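Local atomic coordinates of putative oxidoreductase with NAD(P)-binding Rossmann-fold domain (PDB entry 3UUW), a protein that is probably an NAD(P)-dependent oxidoreductase of the Gfo/Idh/MocA family, with a nucleotide-binding Rossmann domain followed by a second domain built on a mixed beta-sheet. Residues Q226-S231 with I235-N240; N125-P130 with V171-L176. One frame throughout, in Å; residues are numbered along the deposited sequence. Where two conformers were deposited one is given.

Contact 1 of 2, residues Q226-S231 with I235-N240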
ATOM      1  N   GLN A 226      -6.593  14.050  -3.007  1.00 15.43           N
ATOM      2  CA  GLN A 226      -5.936  13.332  -4.073  1.00 16.81           C
ATOM      3  C   GLN A 226      -6.129  14.018  -5.405  1.00 16.35           C
ATOM      4  O   GLN A 226      -7.221  14.484  -5.697  1.00 16.86           O
ATOM      5  CB  GLN A 226      -6.501  11.907  -4.185  1.00 16.45           C
ATOM      6  CG  GLN A 226      -5.809  11.087  -5.253  1.00 20.42           C
ATOM      7  CD  GLN A 226      -6.341   9.679  -5.305  1.00 25.84           C
ATOM      8  OE1 GLN A 226      -5.989   8.847  -4.487  1.00 28.52           O
ATOM      9  NE2 GLN A 226      -7.192   9.415  -6.275  1.00 25.00           N
ATOM     10  N   VAL A 227      -5.042  14.121  -6.170  1.00 15.83           N
ATOM     11  CA  VAL A 227      -5.095  14.491  -7.585  1.00 15.25           C
ATOM     12  C   VAL A 227      -4.642  13.251  -8.383  1.00 15.51           C
ATOM     13  O   VAL A 227      -3.633  12.627  -8.051  1.00 16.19           O
ATOM     14  CB  VAL A 227      -4.171  15.647  -7.889  1.00 15.63           C
ATOM     15  CG1 VAL A 227      -3.987  15.819  -9.418  1.00 15.72           C
ATOM     16  CG2 VAL A 227      -4.672  16.880  -7.197  1.00 16.52           C
ATOM     17  N   GLU A 228      -5.417  12.883  -9.392  1.00 14.59           N
ATOM     18  CA  GLU A 228      -5.122  11.736 -10.247  1.00 15.29           C
ATOM     19  C   GLU A 228      -5.208  12.214 -11.670  1.00 14.98           C
ATOM     20  O   GLU A 228      -6.252  12.779 -12.085  1.00 16.14           O
ATOM     21  CB  GLU A 228      -6.143  10.634 -10.036  1.00 17.23           C
ATOM     22  CG  GLU A 228      -5.990   9.426 -10.935  1.00 20.41           C
ATOM     23  CD  GLU A 228      -6.968   8.365 -10.531  1.00 28.68           C
ATOM     24  OE1 GLU A 228      -8.179   8.593 -10.742  1.00 30.86           O
ATOM     25  OE2 GLU A 228      -6.534   7.333  -9.966  1.00 28.42           O
ATOM     26  N   ILE A 229      -4.134  12.002 -12.418  1.00 13.56           N
ATOM     27  CA  ILE A 229      -4.093  12.359 -13.817  1.00 14.50           C
ATOM     28  C   ILE A 229      -3.973  11.100 -14.667  1.00 14.06           C
ATOM     29  O   ILE A 229      -3.019  10.327 -14.497  1.00 15.78           O
ATOM     30  CB  ILE A 229      -2.905  13.289 -14.115  1.00 14.39           C
ATOM     31  CG1 ILE A 229      -2.998  14.584 -13.295  1.00 14.74           C
ATOM     32  CG2 ILE A 229      -2.784  13.590 -15.658  1.00 15.65           C
ATOM     33  CD1 ILE A 229      -1.785  15.508 -13.510  1.00 17.53           C
ATOM     34  N   LEU A 230      -4.946  10.888 -15.550  0.60 13.74           N
ATOM     35  CA  LEU A 230      -4.928   9.773 -16.512  0.60 15.31           C
ATOM     36  C   LEU A 230      -4.396  10.303 -17.849  0.60 15.15           C
ATOM     37  O   LEU A 230      -4.992  11.200 -18.457  0.60 14.53           O
ATOM     38  CB  LEU A 230      -6.325   9.171 -16.710  0.60 14.89           C
ATOM     39  CG  LEU A 230      -6.974   8.347 -15.588  0.60 18.13           C
ATOM     40  CD1 LEU A 230      -7.415   9.221 -14.432  0.60 18.18           C
ATOM     41  CD2 LEU A 230      -8.174   7.584 -16.144  0.60 19.29           C
ATOM     42  N   SER A 231      -3.289   9.738 -18.312  1.00 15.42           N
ATOM     43  CA  SER A 231      -2.686  10.179 -19.574  1.00 16.08           C
ATOM     44  C   SER A 231      -2.249   8.981 -20.404  1.00 17.16           C
ATOM     45  O   SER A 231      -2.311   7.849 -19.950  1.00 15.48           O
ATOM     46  CB  SER A 231      -1.531  11.122 -19.312  1.00 16.42           C
ATOM     47  OG  SER A 231      -0.488  10.461 -18.631  1.00 16.29           O
ATOM     48  N   ILE A 235      -0.863   6.511 -15.287  1.00 15.37           N
ATOM     49  CA  ILE A 235      -1.714   7.130 -14.266  1.00 15.04           C
ATOM     50  C   ILE A 235      -0.736   7.744 -13.269  1.00 16.02           C
ATOM     51  O   ILE A 235       0.251   7.100 -12.886  1.00 16.40           O
ATOM     52  CB  ILE A 235      -2.616   6.168 -13.512  1.00 16.48           C
ATOM     53  CG1 ILE A 235      -3.531   5.388 -14.474  1.00 17.63           C
ATOM     54  CG2 ILE A 235      -3.451   6.945 -12.519  1.00 16.26           C
ATOM     55  CD1 ILE A 235      -4.408   4.325 -13.802  1.00 18.40           C
ATOM     56  N   GLN A 236      -0.967   8.997 -12.896  1.00 14.55           N
ATOM     57  CA  GLN A 236      -0.185   9.625 -11.834  1.00 14.73           C
ATOM     58  C   GLN A 236      -1.148  10.039 -10.721  1.00 15.08           C
ATOM     59  O   GLN A 236      -2.220  10.571 -10.991  1.00 16.26           O
ATOM     60  CB  GLN A 236       0.540  10.875 -12.303  1.00 14.88           C
ATOM     61  CG  GLN A 236       1.547  10.709 -13.449  1.00 16.67           C
ATOM     62  CD  GLN A 236       1.765  12.019 -14.235  1.00 20.41           C
ATOM     63  OE1 GLN A 236       0.919  12.431 -15.014  1.00 28.00           O
ATOM     64  NE2 GLN A 236       2.904  12.629 -14.045  1.00 29.75           N
ATOM     65  N   ARG A 237      -0.759   9.834  -9.473  1.00 14.65           N
ATOM     66  CA  ARG A 237      -1.575  10.301  -8.366  1.00 16.80           C
ATOM     67  C   ARG A 237      -0.695  10.913  -7.302  1.00 16.96           C
ATOM     68  O   ARG A 237       0.420  10.425  -7.040  1.00 19.77           O
ATOM     69  CB  ARG A 237      -2.361   9.188  -7.673  1.00 18.77           C
ATOM     70  CG  ARG A 237      -2.953   8.132  -8.530  1.00 23.51           C
ATOM     71  CD  ARG A 237      -3.896   7.263  -7.671  1.00 23.89           C
ATOM     72  NE  ARG A 237      -4.484   6.293  -8.552  1.00 24.82           N
ATOM     73  CZ  ARG A 237      -3.882   5.177  -8.928  1.00 22.59           C
ATOM     74  NH1 ARG A 237      -2.685   4.846  -8.434  1.00 22.35           N
ATOM     75  NH2 ARG A 237      -4.491   4.380  -9.770  1.00 25.94           N
ATOM     76  N   VAL A 238      -1.205  11.951  -6.662  1.00 14.79           N
ATOM     77  CA  VAL A 238      -0.536  12.495  -5.488  1.00 13.76           C
ATOM     78  C   VAL A 238      -1.575  12.466  -4.375  1.00 13.47           C
ATOM     79  O   VAL A 238      -2.665  13.004  -4.536  1.00 15.80           O
ATOM     80  CB  VAL A 238       0.024  13.909  -5.686  1.00 14.20           C
ATOM     81  CG1 VAL A 238       0.595  14.441  -4.373  1.00 13.60           C
ATOM     82  CG2 VAL A 238       1.108  13.893  -6.719  1.00 14.83           C
ATOM     83  N   LYS A 239      -1.239  11.808  -3.268  1.00 14.37           N
ATOM     84  CA  LYS A 239      -2.130  11.654  -2.147  1.00 14.96           C
ATOM     85  C   LYS A 239      -1.647  12.481  -0.973  1.00 17.65           C
ATOM     86  O   LYS A 239      -0.470  12.418  -0.596  1.00 16.35           O
ATOM     87  CB  LYS A 239      -2.201  10.181  -1.718  1.00 17.60           C
ATOM     88  CG  LYS A 239      -2.778   9.268  -2.770  1.00 19.72           C
ATOM     89  CD  LYS A 239      -2.798   7.817  -2.254  1.00 22.68           C
ATOM     90  CE  LYS A 239      -3.456   6.867  -3.243  1.00 27.31           C
ATOM     91  NZ  LYS A 239      -3.428   5.482  -2.704  1.00 30.09           N
ATOM     92  N   ASN A 240      -2.567  13.241  -0.401  1.00 17.14           N
ATOM     93  CA  ASN A 240      -2.296  14.099   0.770  1.00 17.73           C
ATOM     94  C   ASN A 240      -1.073  15.004   0.590  1.00 16.90           C
ATOM     95  O   ASN A 240      -0.331  15.296   1.556  1.00 17.14           O
ATOM     96  CB  ASN A 240      -2.167  13.235   2.032  1.00 18.15           C
ATOM     97  CG  ASN A 240      -3.457  12.511   2.371  1.00 20.72           C
ATOM     98  OD1 ASN A 240      -4.547  12.983   2.059  1.00 22.28           O
ATOM     99  ND2 ASN A 240      -3.339  11.409   3.080  1.00 28.33           N
TER
HETATM  100  O   HOH W   1      -7.110   4.864 -11.171  1.00 42.04           O
HETATM  101  O   HOH W   2      -0.704  10.573 -16.044  1.00 21.22           O

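Contact 2 of 2, residues N125-P130 with V171-L176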
ATOM      1  N   ASN A 125      -1.412  27.697  -2.307  1.00 14.58           N
ATOM      2  CA  ASN A 125      -0.206  26.906  -2.079  1.00 15.18           C
ATOM      3  C   ASN A 125      -0.067  25.661  -2.952  1.00 14.89           C
ATOM      4  O   ASN A 125       1.051  25.249  -3.278  1.00 16.19           O
ATOM      5  CB  ASN A 125      -0.060  26.534  -0.598  1.00 15.42           C
ATOM      6  CG  ASN A 125      -1.245  25.779  -0.091  1.00 17.36           C
ATOM      7  OD1 ASN A 125      -2.330  26.354   0.042  1.00 17.41           O
ATOM      8  ND2 ASN A 125      -1.078  24.471   0.145  1.00 17.55           N
ATOM      9  N   ARG A 126      -1.192  25.068  -3.349  1.00 14.70           N
ATOM     10  CA  ARG A 126      -1.150  23.843  -4.135  1.00 15.14           C
ATOM     11  C   ARG A 126      -0.439  24.029  -5.483  1.00 15.50           C
ATOM     12  O   ARG A 126       0.157  23.089  -5.989  1.00 15.45           O
ATOM     13  CB  ARG A 126      -2.556  23.252  -4.262  1.00 13.84           C
ATOM     14  CG  ARG A 126      -3.041  22.668  -2.987  1.00 16.06           C
ATOM     15  CD  ARG A 126      -4.532  22.508  -2.968  1.00 17.73           C
ATOM     16  NE  ARG A 126      -4.931  21.842  -1.746  1.00 17.77           N
ATOM     17  CZ  ARG A 126      -4.913  22.402  -0.547  1.00 20.16           C
ATOM     18  NH1 ARG A 126      -4.570  23.676  -0.387  1.00 23.12           N
ATOM     19  NH2 ARG A 126      -5.266  21.677   0.516  1.00 23.67           N
ATOM     20  N   ARG A 127      -0.458  25.248  -6.036  1.00 15.33           N
ATOM     21  CA  ARG A 127       0.278  25.534  -7.273  1.00 15.24           C
ATOM     22  C   ARG A 127       1.799  25.415  -7.098  1.00 15.55           C
ATOM     23  O   ARG A 127       2.555  25.373  -8.086  1.00 15.63           O
ATOM     24  CB  ARG A 127      -0.076  26.910  -7.805  1.00 16.06           C
ATOM     25  CG  ARG A 127      -1.531  27.133  -8.102  1.00 17.62           C
ATOM     26  CD  ARG A 127      -1.655  28.346  -8.998  1.00 19.00           C
ATOM     27  NE  ARG A 127      -3.008  28.864  -9.122  1.00 20.74           N
ATOM     28  CZ  ARG A 127      -3.363  29.818  -9.983  1.00 23.38           C
ATOM     29  NH1 ARG A 127      -2.494  30.295 -10.867  1.00 22.15           N
ATOM     30  NH2 ARG A 127      -4.612  30.263 -10.001  1.00 24.49           N
ATOM     31  N   PHE A 128       2.249  25.375  -5.840  1.00 13.71           N
ATOM     32  CA  PHE A 128       3.657  25.251  -5.495  1.00 14.89           C
ATOM     33  C   PHE A 128       3.981  23.949  -4.762  1.00 15.67           C
ATOM     34  O   PHE A 128       5.117  23.738  -4.315  1.00 15.90           O
ATOM     35  CB  PHE A 128       4.103  26.457  -4.650  1.00 16.25           C
ATOM     36  CG  PHE A 128       4.178  27.729  -5.424  1.00 15.68           C
ATOM     37  CD1 PHE A 128       3.031  28.438  -5.716  1.00 15.94           C
ATOM     38  CD2 PHE A 128       5.384  28.199  -5.902  1.00 17.73           C
ATOM     39  CE1 PHE A 128       3.087  29.593  -6.442  1.00 17.10           C
ATOM     40  CE2 PHE A 128       5.441  29.362  -6.632  1.00 20.74           C
ATOM     41  CZ  PHE A 128       4.289  30.054  -6.900  1.00 18.43           C
ATOM     42  N   CYS A 129       2.973  23.086  -4.616  1.00 14.57           N
ATOM     43  CA  CYS A 129       3.163  21.780  -4.006  1.00 14.95           C
ATOM     44  C   CYS A 129       4.158  21.016  -4.898  1.00 15.54           C
ATOM     45  O   CYS A 129       3.899  20.788  -6.062  1.00 14.48           O
ATOM     46  CB  CYS A 129       1.815  21.069  -3.878  1.00 14.64           C
ATOM     47  SG  CYS A 129       1.932  19.317  -3.470  1.00 15.89           S
ATOM     48  N   PRO A 130       5.294  20.609  -4.344  1.00 15.77           N
ATOM     49  CA  PRO A 130       6.305  19.994  -5.216  1.00 16.72           C
ATOM     50  C   PRO A 130       5.796  18.773  -5.996  1.00 15.60           C
ATOM     51  O   PRO A 130       6.082  18.670  -7.184  1.00 16.92           O
ATOM     52  CB  PRO A 130       7.412  19.613  -4.242  1.00 17.58           C
ATOM     53  CG  PRO A 130       7.328  20.693  -3.205  1.00 17.71           C
ATOM     54  CD  PRO A 130       5.857  20.926  -3.015  1.00 16.90           C
ATOM     55  N   VAL A 171      -9.761  23.044  -4.493  1.00 16.26           N
ATOM     56  CA  VAL A 171     -10.008  22.004  -5.488  1.00 16.14           C
ATOM     57  C   VAL A 171     -10.183  22.628  -6.884  1.00 15.40           C
ATOM     58  O   VAL A 171      -9.541  22.207  -7.874  1.00 15.94           O
ATOM     59  CB  VAL A 171     -11.225  21.134  -5.067  1.00 16.94           C
ATOM     60  CG1 VAL A 171     -11.546  20.095  -6.143  1.00 17.85           C
ATOM     61  CG2 VAL A 171     -10.951  20.433  -3.733  1.00 17.72           C
ATOM     62  N   ILE A 172     -11.039  23.643  -6.964  1.00 15.27           N
ATOM     63  CA  ILE A 172     -11.318  24.355  -8.225  1.00 15.89           C
ATOM     64  C   ILE A 172     -10.061  25.046  -8.730  1.00 15.39           C
ATOM     65  O   ILE A 172      -9.734  24.941  -9.902  1.00 14.98           O
ATOM     66  CB  ILE A 172     -12.465  25.347  -8.059  1.00 16.45           C
ATOM     67  CG1 ILE A 172     -13.758  24.603  -7.714  1.00 16.91           C
ATOM     68  CG2 ILE A 172     -12.677  26.223  -9.334  1.00 17.41           C
ATOM     69  CD1 ILE A 172     -14.133  23.462  -8.692  1.00 16.54           C
ATOM     70  N   ASP A 173      -9.337  25.745  -7.862  1.00 15.89           N
ATOM     71  CA  ASP A 173      -8.129  26.411  -8.344  1.00 15.48           C
ATOM     72  C   ASP A 173      -7.100  25.416  -8.890  1.00 15.35           C
ATOM     73  O   ASP A 173      -6.470  25.659  -9.918  1.00 15.72           O
ATOM     74  CB  ASP A 173      -7.454  27.250  -7.265  1.00 15.43           C
ATOM     75  CG  ASP A 173      -6.320  28.084  -7.836  1.00 18.26           C
ATOM     76  OD1 ASP A 173      -6.623  29.098  -8.514  1.00 19.36           O
ATOM     77  OD2 ASP A 173      -5.144  27.703  -7.643  1.00 18.46           O
ATOM     78  N   THR A 174      -6.911  24.307  -8.189  1.00 15.57           N
ATOM     79  CA  THR A 174      -5.951  23.296  -8.650  1.00 15.21           C
ATOM     80  C   THR A 174      -6.393  22.738 -10.012  1.00 15.45           C
ATOM     81  O   THR A 174      -5.575  22.546 -10.920  1.00 15.87           O
ATOM     82  CB  THR A 174      -5.770  22.204  -7.613  1.00 16.10           C
ATOM     83  OG1 THR A 174      -5.360  22.788  -6.373  1.00 15.51           O
ATOM     84  CG2 THR A 174      -4.745  21.173  -8.086  1.00 16.09           C
ATOM     85  N   ALA A 175      -7.698  22.509 -10.158  1.00 16.07           N
ATOM     86  CA  ALA A 175      -8.273  22.046 -11.412  1.00 16.33           C
ATOM     87  C   ALA A 175      -7.955  23.000 -12.569  1.00 17.60           C
ATOM     88  O   ALA A 175      -7.526  22.560 -13.631  1.00 18.70           O
ATOM     89  CB  ALA A 175      -9.785  21.859 -11.272  1.00 17.55           C
ATOM     90  N   LEU A 176      -8.183  24.293 -12.360  1.00 18.83           N
ATOM     91  CA  LEU A 176      -8.011  25.268 -13.409  1.00 19.15           C
ATOM     92  C   LEU A 176      -6.522  25.411 -13.757  1.00 19.34           C
ATOM     93  O   LEU A 176      -6.170  25.598 -14.925  1.00 20.70           O
ATOM     94  CB  LEU A 176      -8.646  26.610 -13.021  1.00 20.50           C
ATOM     95  CG  LEU A 176     -10.179  26.615 -12.822  1.00 22.73           C
ATOM     96  CD1 LEU A 176     -10.629  28.000 -12.450  1.00 23.02           C
ATOM     97  CD2 LEU A 176     -10.904  26.129 -14.057  1.00 22.62           C
TER

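Contact 1 of 2, residues Q226-S231 with I235-N240
E228 and R237 face each other across a beta hairpin, strands 224-231 and 234-239, in the mixed sheet of the C-terminal domain. Their salt bridge lies over a non-hydrogen-bonded antiparallel pair. R237 NE donates to E228 OE2 at 2.7 Å; OE2 accepts with its anti lone pair and lies close to the guanidinium plane, although the carboxylate itself is turned 59° from that plane. The extended E228 side chain, CG anti to the backbone N (chi1 176°), runs alongside R237 and brings OE2 to the NE edge of the guanidinium. Water 1 links the two groups a second time, donating to E228 OE2 and accepting from R237 NH2. I235 CG2 sits over one guanidinium face, toward its rim, and touches E228 CG at 3.9 Å. Further along the same side of the sheet, the Q226 amide oxygen OE1 rests on K239 CE at 3.4 Å, while K239 NZ itself reaches E245 on the next strand.

The backbone fixes this register. V227 and V238 exchange two N-H...O bonds, as do I229 and Q236, and CA-H...O contacts fill in between them. V227, I229, Q236 and V238 occupy the other face of the sheet, packed on helix 130-138 and the loop after it. In the second shell, E247 and E245 take R237 NH2 and NH1, and N146 donates to E228 OE1, so both partners are gripped from neighbouring strands. Near the turn, water 2 sits 2.7 Å from Q236 OE1, 2.8 Å from I229 O and 2.6 Å from S231 OG.

Contact 2 of 2, residues N125-P130 with V171-L176
A buried side-on salt bridge, R127 to D173, ties the 3-10 turn that follows the last Rossmann strand, 120-122, to helix 160-179 of the C-terminal domain. R127 NE donates to D173 OD2 at 2.8 Å and R127 NH2 to D173 OD1 at 2.8 Å. Both bonds are nearly straight, and each carboxylate oxygen uses its syn lone pair. Guanidinium and carboxylate are nearly coplanar, 19° apart. With CG anti to the backbone N (chi1 -172°), D173 points its carboxylate off the helix toward the turn; the two side chains cross at about a right angle.

One residue back, R126 passes T174 with its aliphatic part: CB and CD both lie 3.5 Å from T174 OG1. The polar ends go elsewhere, R126 NE to E225 and T174 OG1 to the helix carbonyl of H170. R127 NH1 has a further partner in E292, and a glycerol, probably from crystallisation, bonds to R127 O.

The guanidinium, shared by D173 and E292, probably favours the ionised form of both acids, and the paired bonds to D173 resist rotation of either flat group.

How the contacts relate
Both contacts are largely buried, but the centre of contact 2 is about 7 Å from the centre of the chain, that of contact 1 about 19 Å, where the second subunit packs on L230, I235 and R237. Contact 1 joins neighbouring strands within one sheet, mainly by backbone bonding; contact 2 joins a turn and a helix distant in sequence, by side chains alone. Each has an Arg-acid pair, single and turned in 226-231/235-240, two-bonded and nearly coplanar in 125-130/171-176. Their centres are about 13 Å apart and the two contacts do not touch, yet both meet strand 142-150, and E225, the residue just before contact 1, ties the two together.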